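Local coordinates for DNA mismatch repair protein MLH3 (Saccharomyces cerevisiae S288C, PDB 6RMN), which works in DNA mismatch repair as one subunit of the MutLbeta heterodimer that helps correct insertion-deletion loops, its C-terminal domain carrying a two-zinc site, at residues D47-F61 and H186-F200. Sequence-based numbering, arbitrary orientation.
Sequences DQHACDERIRLEELF and HEILNSKACRSAVMF. With ZN (zinc ion), chain C; ZN (zinc ion), chain D.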
ATOM      1  N   ASP B  47       9.601  -1.191   7.395  1.00 33.50           N
ATOM      2  CA  ASP B  47       9.634  -0.833   8.816  1.00 32.57           C
ATOM      3  C   ASP B  47       9.485   0.716   8.857  1.00 35.91           C
ATOM      4  O   ASP B  47      10.305   1.422   8.256  1.00 35.53           O
ATOM      5  CB  ASP B  47      10.979  -1.283   9.413  1.00 34.52           C
ATOM      6  CG  ASP B  47      11.234  -0.980  10.890  1.00 50.27           C
ATOM      7  OD1 ASP B  47      10.715   0.044  11.394  1.00 52.93           O
ATOM      8  OD2 ASP B  47      11.998  -1.733  11.527  1.00 56.55           O
ATOM      9  N   GLN B  48       8.421   1.241   9.501  1.00 31.68           N
ATOM     10  CA  GLN B  48       8.196   2.701   9.529  1.00 31.43           C
ATOM     11  C   GLN B  48       9.269   3.481  10.306  1.00 35.80           C
ATOM     12  O   GLN B  48       9.524   4.644   9.996  1.00 35.51           O
ATOM     13  CB  GLN B  48       6.789   3.063  10.029  1.00 32.87           C
ATOM     14  CG  GLN B  48       6.576   2.864  11.535  1.00 33.61           C
ATOM     15  CD  GLN B  48       5.135   2.835  11.923  1.00 41.31           C
ATOM     16  OE1 GLN B  48       4.273   2.366  11.180  1.00 36.32           O
ATOM     17  NE2 GLN B  48       4.845   3.331  13.103  1.00 32.06           N
ATOM     18  N   HIS B  49       9.886   2.843  11.308  1.00 32.69           N
ATOM     19  CA  HIS B  49      10.929   3.466  12.104  1.00 32.76           C
ATOM     20  C   HIS B  49      12.237   3.548  11.299  1.00 35.42           C
ATOM     21  O   HIS B  49      12.813   4.633  11.195  1.00 34.28           O
ATOM     22  CB  HIS B  49      11.119   2.731  13.441  1.00 34.10           C
ATOM     23  CG  HIS B  49      12.280   3.244  14.223  1.00 37.27           C
ATOM     24  ND1 HIS B  49      12.233   4.466  14.859  1.00 39.16           N
ATOM     25  CD2 HIS B  49      13.511   2.720  14.373  1.00 38.51           C
ATOM     26  CE1 HIS B  49      13.418   4.632  15.407  1.00 38.51           C
ATOM     27  NE2 HIS B  49      14.217   3.604  15.150  1.00 38.91           N
ATOM     28  N   ALA B  50      12.668   2.415  10.703  1.00 31.80           N
ATOM     29  CA  ALA B  50      13.872   2.295   9.873  1.00 32.08           C
ATOM     30  C   ALA B  50      13.827   3.255   8.686  1.00 35.40           C
ATOM     31  O   ALA B  50      14.829   3.889   8.374  1.00 34.41           O
ATOM     32  CB  ALA B  50      14.030   0.862   9.381  1.00 33.25           C
ATOM     33  N   CYS B  51      12.650   3.372   8.055  1.00 31.79           N
ATOM     34  CA  CYS B  51      12.357   4.262   6.936  1.00 31.66           C
ATOM     35  C   CYS B  51      12.625   5.723   7.327  1.00 35.08           C
ATOM     36  O   CYS B  51      13.382   6.409   6.648  1.00 36.55           O
ATOM     37  CB  CYS B  51      10.909   4.067   6.488  1.00 32.28           C
ATOM     38  SG  CYS B  51      10.398   5.169   5.150  1.00 36.97           S
ATOM     39  N   ASP B  52      12.002   6.184   8.422  1.00 30.68           N
ATOM     40  CA  ASP B  52      12.123   7.538   8.946  1.00 30.64           C
ATOM     41  C   ASP B  52      13.556   7.846   9.412  1.00 34.69           C
ATOM     42  O   ASP B  52      14.103   8.898   9.055  1.00 34.70           O
ATOM     43  CB  ASP B  52      11.099   7.769  10.079  1.00 32.66           C
ATOM     44  CG  ASP B  52      10.811   9.234  10.366  1.00 43.79           C
ATOM     45  OD1 ASP B  52      11.042  10.088   9.455  1.00 46.32           O
ATOM     46  OD2 ASP B  52      10.339   9.535  11.482  1.00 45.99           O
ATOM     47  N   GLU B  53      14.168   6.905  10.166  1.00 30.93           N
ATOM     48  CA  GLU B  53      15.547   6.987  10.665  1.00 31.36           C
ATOM     49  C   GLU B  53      16.547   7.135   9.507  1.00 35.11           C
ATOM     50  O   GLU B  53      17.467   7.944   9.618  1.00 36.19           O
ATOM     51  CB  GLU B  53      15.872   5.751  11.512  1.00 32.74           C
ATOM     52  CG  GLU B  53      17.247   5.726  12.148  1.00 38.39           C
ATOM     53  CD  GLU B  53      17.445   4.448  12.929  1.00 46.47           C
ATOM     54  OE1 GLU B  53      16.811   4.299  13.999  1.00 34.97           O
ATOM     55  OE2 GLU B  53      18.184   3.566  12.440  1.00 26.73           O
ATOM     56  N   ARG B  54      16.338   6.389   8.400  1.00 29.89           N
ATOM     57  CA  ARG B  54      17.161   6.446   7.200  1.00 29.52           C
ATOM     58  C   ARG B  54      17.131   7.833   6.533  1.00 33.21           C
ATOM     59  O   ARG B  54      18.191   8.377   6.189  1.00 33.33           O
ATOM     60  CB  ARG B  54      16.732   5.374   6.187  1.00 28.81           C
ATOM     61  CG  ARG B  54      17.617   5.351   4.942  1.00 36.96           C
ATOM     62  CD  ARG B  54      18.915   4.687   5.302  1.00 43.32           C
ATOM     63  NE  ARG B  54      20.063   5.533   5.058  1.00 49.58           N
ATOM     64  CZ  ARG B  54      21.317   5.155   5.267  1.00 52.65           C
ATOM     65  NH1 ARG B  54      21.583   3.947   5.752  1.00 25.71           N
ATOM     66  NH2 ARG B  54      22.313   5.982   5.003  1.00 51.30           N
ATOM     67  N   ILE B  55      15.912   8.365   6.315  1.00 28.79           N
ATOM     68  CA  ILE B  55      15.687   9.683   5.711  1.00 28.62           C
ATOM     69  C   ILE B  55      16.385  10.740   6.570  1.00 33.33           C
ATOM     70  O   ILE B  55      17.031  11.642   6.034  1.00 33.16           O
ATOM     71  CB  ILE B  55      14.150   9.999   5.561  1.00 29.99           C
ATOM     72  CG1 ILE B  55      13.444   8.986   4.623  1.00 29.13           C
ATOM     73  CG2 ILE B  55      13.910  11.449   5.084  1.00 28.14           C
ATOM     74  CD1 ILE B  55      11.947   8.821   4.873  1.00 29.83           C
ATOM     75  N   ARG B  56      16.214  10.630   7.900  1.00 30.51           N
ATOM     76  CA  ARG B  56      16.749  11.569   8.878  1.00 30.88           C
ATOM     77  C   ARG B  56      18.265  11.561   8.935  1.00 35.13           C
ATOM     78  O   ARG B  56      18.853  12.634   9.032  1.00 35.56           O
ATOM     79  CB  ARG B  56      16.120  11.337  10.257  1.00 29.34           C
ATOM     80  CG  ARG B  56      14.712  11.893  10.354  1.00 27.51           C
ATOM     81  CD  ARG B  56      14.101  11.651  11.719  1.00 35.14           C
ATOM     82  NE  ARG B  56      12.705  12.107  11.781  1.00 40.29           N
ATOM     83  CZ  ARG B  56      12.322  13.346  12.083  1.00 50.34           C
ATOM     84  NH1 ARG B  56      13.220  14.277  12.362  1.00 35.52           N
ATOM     85  NH2 ARG B  56      11.036  13.664  12.098  1.00 41.49           N
ATOM     86  N   LEU B  57      18.890  10.366   8.825  1.00 31.39           N
ATOM     87  CA  LEU B  57      20.338  10.190   8.829  1.00 32.14           C
ATOM     88  C   LEU B  57      20.981  10.838   7.624  1.00 35.14           C
ATOM     89  O   LEU B  57      21.914  11.620   7.781  1.00 35.42           O
ATOM     90  CB  LEU B  57      20.749   8.702   8.923  1.00 32.25           C
ATOM     91  CG  LEU B  57      22.264   8.455   8.927  1.00 37.15           C
ATOM     92  CD1 LEU B  57      22.891   8.834  10.275  1.00 37.52           C
ATOM     93  CD2 LEU B  57      22.582   7.058   8.520  1.00 39.88           C
ATOM     94  N   GLU B  58      20.471  10.541   6.434  1.00 31.24           N
ATOM     95  CA  GLU B  58      20.988  11.108   5.191  1.00 32.05           C
ATOM     96  C   GLU B  58      20.895  12.662   5.156  1.00 39.00           C
ATOM     97  O   GLU B  58      21.781  13.297   4.577  1.00 40.18           O
ATOM     98  CB  GLU B  58      20.327  10.441   3.981  1.00 33.12           C
ATOM     99  CG  GLU B  58      20.649   8.955   3.905  1.00 38.91           C
ATOM    100  CD  GLU B  58      20.625   8.336   2.524  1.00 51.39           C
ATOM    101  OE1 GLU B  58      20.394   9.084   1.549  1.00 48.14           O
ATOM    102  OE2 GLU B  58      20.849   7.108   2.414  1.00 37.13           O
ATOM    103  N   GLU B  59      19.867  13.262   5.837  1.00 34.81           N
ATOM    104  CA  GLU B  59      19.702  14.712   5.971  1.00 35.31           C
ATOM    105  C   GLU B  59      20.791  15.253   6.890  1.00 38.00           C
ATOM    106  O   GLU B  59      21.363  16.310   6.606  1.00 39.37           O
ATOM    107  CB  GLU B  59      18.317  15.067   6.552  1.00 37.28           C
ATOM    108  CG  GLU B  59      17.167  14.951   5.556  1.00 54.87           C
ATOM    109  CD  GLU B  59      15.732  14.985   6.072  1.00 79.37           C
ATOM    110  OE1 GLU B  59      15.513  15.075   7.305  1.00 53.84           O
ATOM    111  OE2 GLU B  59      14.815  14.915   5.220  1.00 82.99           O
ATOM    112  N   LEU B  60      21.076  14.529   7.993  1.00 32.56           N
ATOM    113  CA  LEU B  60      22.088  14.901   8.997  1.00 31.65           C
ATOM    114  C   LEU B  60      23.493  14.855   8.421  1.00 36.26           C
ATOM    115  O   LEU B  60      24.284  15.774   8.663  1.00 36.39           O
ATOM    116  CB  LEU B  60      21.981  14.021  10.268  1.00 30.50           C
ATOM    117  CG  LEU B  60      20.790  14.294  11.211  1.00 33.92           C
ATOM    118  CD1 LEU B  60      20.717  13.276  12.302  1.00 32.87           C
ATOM    119  CD2 LEU B  60      20.859  15.675  11.813  1.00 35.82           C
ATOM    120  N   PHE B  61      23.785  13.793   7.644  1.00 33.94           N
ATOM    121  CA  PHE B  61      25.039  13.594   6.941  1.00 35.45           C
ATOM    122  C   PHE B  61      25.259  14.683   5.908  1.00 41.78           C
ATOM    123  O   PHE B  61      26.335  15.285   5.892  1.00 43.10           O
ATOM    124  CB  PHE B  61      25.117  12.190   6.320  1.00 37.99           C
ATOM    125  CG  PHE B  61      25.965  11.263   7.158  1.00 41.23           C
ATOM    126  CD1 PHE B  61      27.352  11.347   7.131  1.00 46.55           C
ATOM    127  CD2 PHE B  61      25.379  10.354   8.028  1.00 43.87           C
ATOM    128  CE1 PHE B  61      28.135  10.514   7.937  1.00 47.88           C
ATOM    129  CE2 PHE B  61      26.165   9.536   8.847  1.00 47.03           C
ATOM    130  CZ  PHE B  61      27.534   9.621   8.796  1.00 45.84           C
ATOM    131  N   HIS B 186      29.546   9.585  13.372  1.00 42.13           N
ATOM    132  CA  HIS B 186      28.617   8.568  12.879  1.00 42.15           C
ATOM    133  C   HIS B 186      27.649   8.154  13.998  1.00 44.96           C
ATOM    134  O   HIS B 186      26.432   8.192  13.805  1.00 44.19           O
ATOM    135  CB  HIS B 186      29.431   7.337  12.457  1.00 44.53           C
ATOM    136  CG  HIS B 186      29.205   6.887  11.057  1.00 48.71           C
ATOM    137  ND1 HIS B 186      27.967   6.421  10.638  1.00 50.61           N
ATOM    138  CD2 HIS B 186      30.086   6.784  10.037  1.00 52.12           C
ATOM    139  CE1 HIS B 186      28.132   6.066   9.375  1.00 50.78           C
ATOM    140  NE2 HIS B 186      29.389   6.274   8.965  1.00 52.01           N
ATOM    141  N   GLU B 187      28.207   7.800  15.181  1.00 41.90           N
ATOM    142  CA  GLU B 187      27.493   7.394  16.396  1.00 41.46           C
ATOM    143  C   GLU B 187      26.524   8.461  16.861  1.00 43.96           C
ATOM    144  O   GLU B 187      25.368   8.139  17.141  1.00 44.40           O
ATOM    145  CB  GLU B 187      28.482   7.034  17.508  1.00 44.46           C
ATOM    146  CG  GLU B 187      29.188   5.699  17.291  1.00 62.28           C
ATOM    147  CD  GLU B 187      30.366   5.359  18.193  1.00 95.36           C
ATOM    148  OE1 GLU B 187      30.728   6.180  19.068  1.00 93.39           O
ATOM    149  OE2 GLU B 187      30.933   4.257  18.014  1.00 94.79           O
ATOM    150  N   ILE B 188      26.968   9.738  16.888  1.00 39.07           N
ATOM    151  CA  ILE B 188      26.116  10.869  17.273  1.00 38.19           C
ATOM    152  C   ILE B 188      24.933  11.038  16.295  1.00 42.57           C
ATOM    153  O   ILE B 188      23.793  11.178  16.748  1.00 41.95           O
ATOM    154  CB  ILE B 188      26.919  12.186  17.493  1.00 40.80           C
ATOM    155  CG1 ILE B 188      27.942  12.025  18.664  1.00 41.47           C
ATOM    156  CG2 ILE B 188      25.986  13.365  17.763  1.00 39.76           C
ATOM    157  CD1 ILE B 188      29.020  13.129  18.771  1.00 39.61           C
ATOM    158  N   LEU B 189      25.198  10.995  14.969  1.00 39.39           N
ATOM    159  CA  LEU B 189      24.150  11.155  13.953  1.00 38.42           C
ATOM    160  C   LEU B 189      23.187   9.974  13.932  1.00 41.92           C
ATOM    161  O   LEU B 189      21.993  10.193  13.766  1.00 41.82           O
ATOM    162  CB  LEU B 189      24.714  11.439  12.543  1.00 38.37           C
ATOM    163  CG  LEU B 189      25.680  12.635  12.352  1.00 43.65           C
ATOM    164  CD1 LEU B 189      25.775  13.000  10.896  1.00 43.12           C
ATOM    165  CD2 LEU B 189      25.263  13.877  13.172  1.00 46.95           C
ATOM    166  N   ASN B 190      23.694   8.736  14.158  1.00 37.95           N
ATOM    167  CA  ASN B 190      22.877   7.525  14.207  1.00 36.51           C
ATOM    168  C   ASN B 190      21.876   7.595  15.320  1.00 40.82           C
ATOM    169  O   ASN B 190      20.707   7.260  15.088  1.00 41.94           O
ATOM    170  CB  ASN B 190      23.724   6.261  14.353  1.00 34.12           C
ATOM    171  CG  ASN B 190      24.363   5.788  13.076  1.00 44.17           C
ATOM    172  OD1 ASN B 190      24.215   6.405  12.016  1.00 33.20           O
ATOM    173  ND2 ASN B 190      25.111   4.686  13.155  1.00 33.62           N
ATOM    174  N   SER B 191      22.311   8.058  16.510  1.00 35.96           N
ATOM    175  CA  SER B 191      21.459   8.165  17.690  1.00 36.62           C
ATOM    176  C   SER B 191      20.470   9.324  17.628  1.00 40.52           C
ATOM    177  O   SER B 191      19.379   9.185  18.169  1.00 41.55           O
ATOM    178  CB  SER B 191      22.280   8.203  18.974  1.00 42.24           C
ATOM    179  OG  SER B 191      23.010   9.412  19.080  1.00 59.96           O
ATOM    180  N   LYS B 192      20.837  10.461  17.000  1.00 35.96           N
ATOM    181  CA  LYS B 192      19.922  11.603  16.827  1.00 35.46           C
ATOM    182  C   LYS B 192      18.779  11.220  15.861  1.00 38.88           C
ATOM    183  O   LYS B 192      17.631  11.584  16.103  1.00 39.51           O
ATOM    184  CB  LYS B 192      20.658  12.818  16.245  1.00 37.44           C
ATOM    185  CG  LYS B 192      21.515  13.587  17.218  1.00 43.83           C
ATOM    186  CD  LYS B 192      22.143  14.795  16.524  1.00 49.87           C
ATOM    187  CE  LYS B 192      23.206  15.497  17.351  1.00 55.87           C
ATOM    188  NZ  LYS B 192      22.656  16.164  18.558  1.00 58.89           N
ATOM    189  N   ALA B 193      19.112  10.509  14.761  1.00 35.06           N
ATOM    190  CA  ALA B 193      18.168  10.057  13.734  1.00 34.75           C
ATOM    191  C   ALA B 193      17.198   9.036  14.323  1.00 40.53           C
ATOM    192  O   ALA B 193      15.989   9.172  14.128  1.00 41.71           O
ATOM    193  CB  ALA B 193      18.918   9.467  12.543  1.00 34.69           C
ATOM    194  N   CYS B 194      17.726   8.056  15.094  1.00 37.12           N
ATOM    195  CA  CYS B 194      16.952   7.025  15.783  1.00 36.84           C
ATOM    196  C   CYS B 194      15.919   7.672  16.712  1.00 41.38           C
ATOM    197  O   CYS B 194      14.730   7.373  16.606  1.00 39.95           O
ATOM    198  CB  CYS B 194      17.880   6.080  16.538  1.00 37.82           C
ATOM    199  SG  CYS B 194      17.040   4.674  17.316  1.00 43.17           S
ATOM    200  N   ARG B 195      16.371   8.614  17.558  1.00 39.95           N
ATOM    201  CA  ARG B 195      15.532   9.342  18.514  1.00 41.89           C
ATOM    202  C   ARG B 195      14.464  10.218  17.900  1.00 43.84           C
ATOM    203  O   ARG B 195      13.412  10.372  18.504  1.00 44.58           O
ATOM    204  CB  ARG B 195      16.387  10.196  19.451  1.00 45.53           C
ATOM    205  CG  ARG B 195      16.971   9.407  20.572  1.00 61.34           C
ATOM    206  CD  ARG B 195      16.166   9.475  21.851  1.00 70.22           C
ATOM    207  NE  ARG B 195      16.974   8.862  22.899  1.00 79.11           N
ATOM    208  CZ  ARG B 195      17.720   9.534  23.765  1.00 86.68           C
ATOM    209  NH1 ARG B 195      17.668  10.859  23.810  1.00 57.54           N
ATOM    210  NH2 ARG B 195      18.482   8.882  24.632  1.00 84.03           N
ATOM    211  N   SER B 196      14.753  10.847  16.752  1.00 38.93           N
ATOM    212  CA  SER B 196      13.806  11.744  16.104  1.00 38.76           C
ATOM    213  C   SER B 196      12.751  10.992  15.296  1.00 41.94           C
ATOM    214  O   SER B 196      11.678  11.539  15.048  1.00 42.22           O
ATOM    215  CB  SER B 196      14.544  12.726  15.208  1.00 40.89           C
ATOM    216  OG  SER B 196      15.188  13.719  15.983  1.00 52.45           O
ATOM    217  N   ALA B 197      13.070   9.753  14.877  1.00 37.68           N
ATOM    218  CA  ALA B 197      12.230   8.911  14.043  1.00 36.76           C
ATOM    219  C   ALA B 197      10.959   8.457  14.706  1.00 43.70           C
ATOM    220  O   ALA B 197      10.898   8.317  15.930  1.00 45.64           O
ATOM    221  CB  ALA B 197      13.014   7.711  13.534  1.00 36.63           C
ATOM    222  N   VAL B 198       9.936   8.212  13.875  1.00 39.64           N
ATOM    223  CA  VAL B 198       8.631   7.698  14.264  1.00 39.54           C
ATOM    224  C   VAL B 198       8.864   6.288  14.839  1.00 42.98           C
ATOM    225  O   VAL B 198       9.813   5.618  14.426  1.00 40.75           O
ATOM    226  CB  VAL B 198       7.627   7.777  13.062  1.00 42.71           C
ATOM    227  CG1 VAL B 198       7.865   6.707  12.006  1.00 41.06           C
ATOM    228  CG2 VAL B 198       6.184   7.765  13.529  1.00 43.87           C
ATOM    229  N   MET B 199       8.081   5.886  15.840  1.00 42.13           N
ATOM    230  CA  MET B 199       8.251   4.590  16.495  1.00 44.15           C
ATOM    231  C   MET B 199       7.160   3.567  16.127  1.00 47.49           C
ATOM    232  O   MET B 199       6.132   3.922  15.553  1.00 45.85           O
ATOM    233  CB  MET B 199       8.262   4.785  18.024  1.00 49.61           C
ATOM    234  CG  MET B 199       9.637   5.054  18.606  1.00 56.12           C
ATOM    235  SD  MET B 199       9.606   5.144  20.426  1.00 65.91           S
ATOM    236  CE  MET B 199       9.572   3.381  20.854  1.00 63.81           C
ATOM    237  N   PHE B 200       7.384   2.297  16.509  1.00 43.64           N
ATOM    238  CA  PHE B 200       6.420   1.220  16.394  1.00 42.58           C
ATOM    239  C   PHE B 200       5.298   1.576  17.355  1.00 47.53           C
ATOM    240  O   PHE B 200       5.563   2.029  18.479  1.00 49.21           O
ATOM    241  CB  PHE B 200       7.061  -0.125  16.773  1.00 44.66           C
ATOM    242  CG  PHE B 200       7.779  -0.852  15.656  1.00 45.49           C
ATOM    243  CD1 PHE B 200       7.946  -0.260  14.407  1.00 47.37           C
ATOM    244  CD2 PHE B 200       8.249  -2.148  15.838  1.00 48.55           C
ATOM    245  CE1 PHE B 200       8.571  -0.952  13.368  1.00 47.74           C
ATOM    246  CE2 PHE B 200       8.888  -2.834  14.799  1.00 50.41           C
ATOM    247  CZ  PHE B 200       9.050  -2.230  13.573  1.00 47.28           C
TER
HETATM  248 ZN    ZN C 901      16.276   3.266  15.590  1.00 47.75          ZN
HETATM  249 ZN    ZN D 902      18.573   1.421  13.261  1.00 47.87          ZN
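The two-zinc site of the MutL C-terminal domain is built where the 48-61 part of one helix crosses the 186-196 part of another, N-to-C directions 133° apart and axes 8.2 Å at closest approach. His49 NE2, Glu53 OE1 and Cys194 SG, the last 2.4 Å from the first zinc, supply three of its ligands; the fourth atom comes from the partner protein's chain. Glu53 CG is anti to the backbone N (chi1 -177°) and its chain runs out straight, which carries the carboxylate out beside Cys194 to bridge the metals: OE2 binds the second zinc at 2.3 Å, which Cys225 and His227 also bind, and accepts from Ala226 N. The far side of the His49 ring is pinned too: ND1 donates to Val198 O (2.7 Å), which lies in the ring plane, fixing the rotation that presents NE2 to the metal. Just beyond the end of helix 183-196, Val198 N donates a hydrogen bond to the anti lone pair of Asp52 OD2 (2.8 Å), and Gln48 NE2 grips Met199 O from above the carbonyl plane. Asp47 caps helix 48-69, OD1 accepting from His49 N and Ala50 N, while the same oxygen sits 3.1 Å from Phe200 CE1; an alanine here would probably leave both amides without their cap and take away the carboxylate that lies against CE1 and CZ of Phe200. Between the helices, Ala193 CB is a knob among Glu53, Arg56, Leu57 and Leu60, and Ser196 O lies over one face of the Arg56 guanidinium. Leu189 CD1 makes a CH-pi contact over the Phe61 ring, whose edge makes a T-shaped pair with His186, planes at 64°, setting Phe61 CZ over the centre of the imidazole, 3.7 Å from His186 CE1.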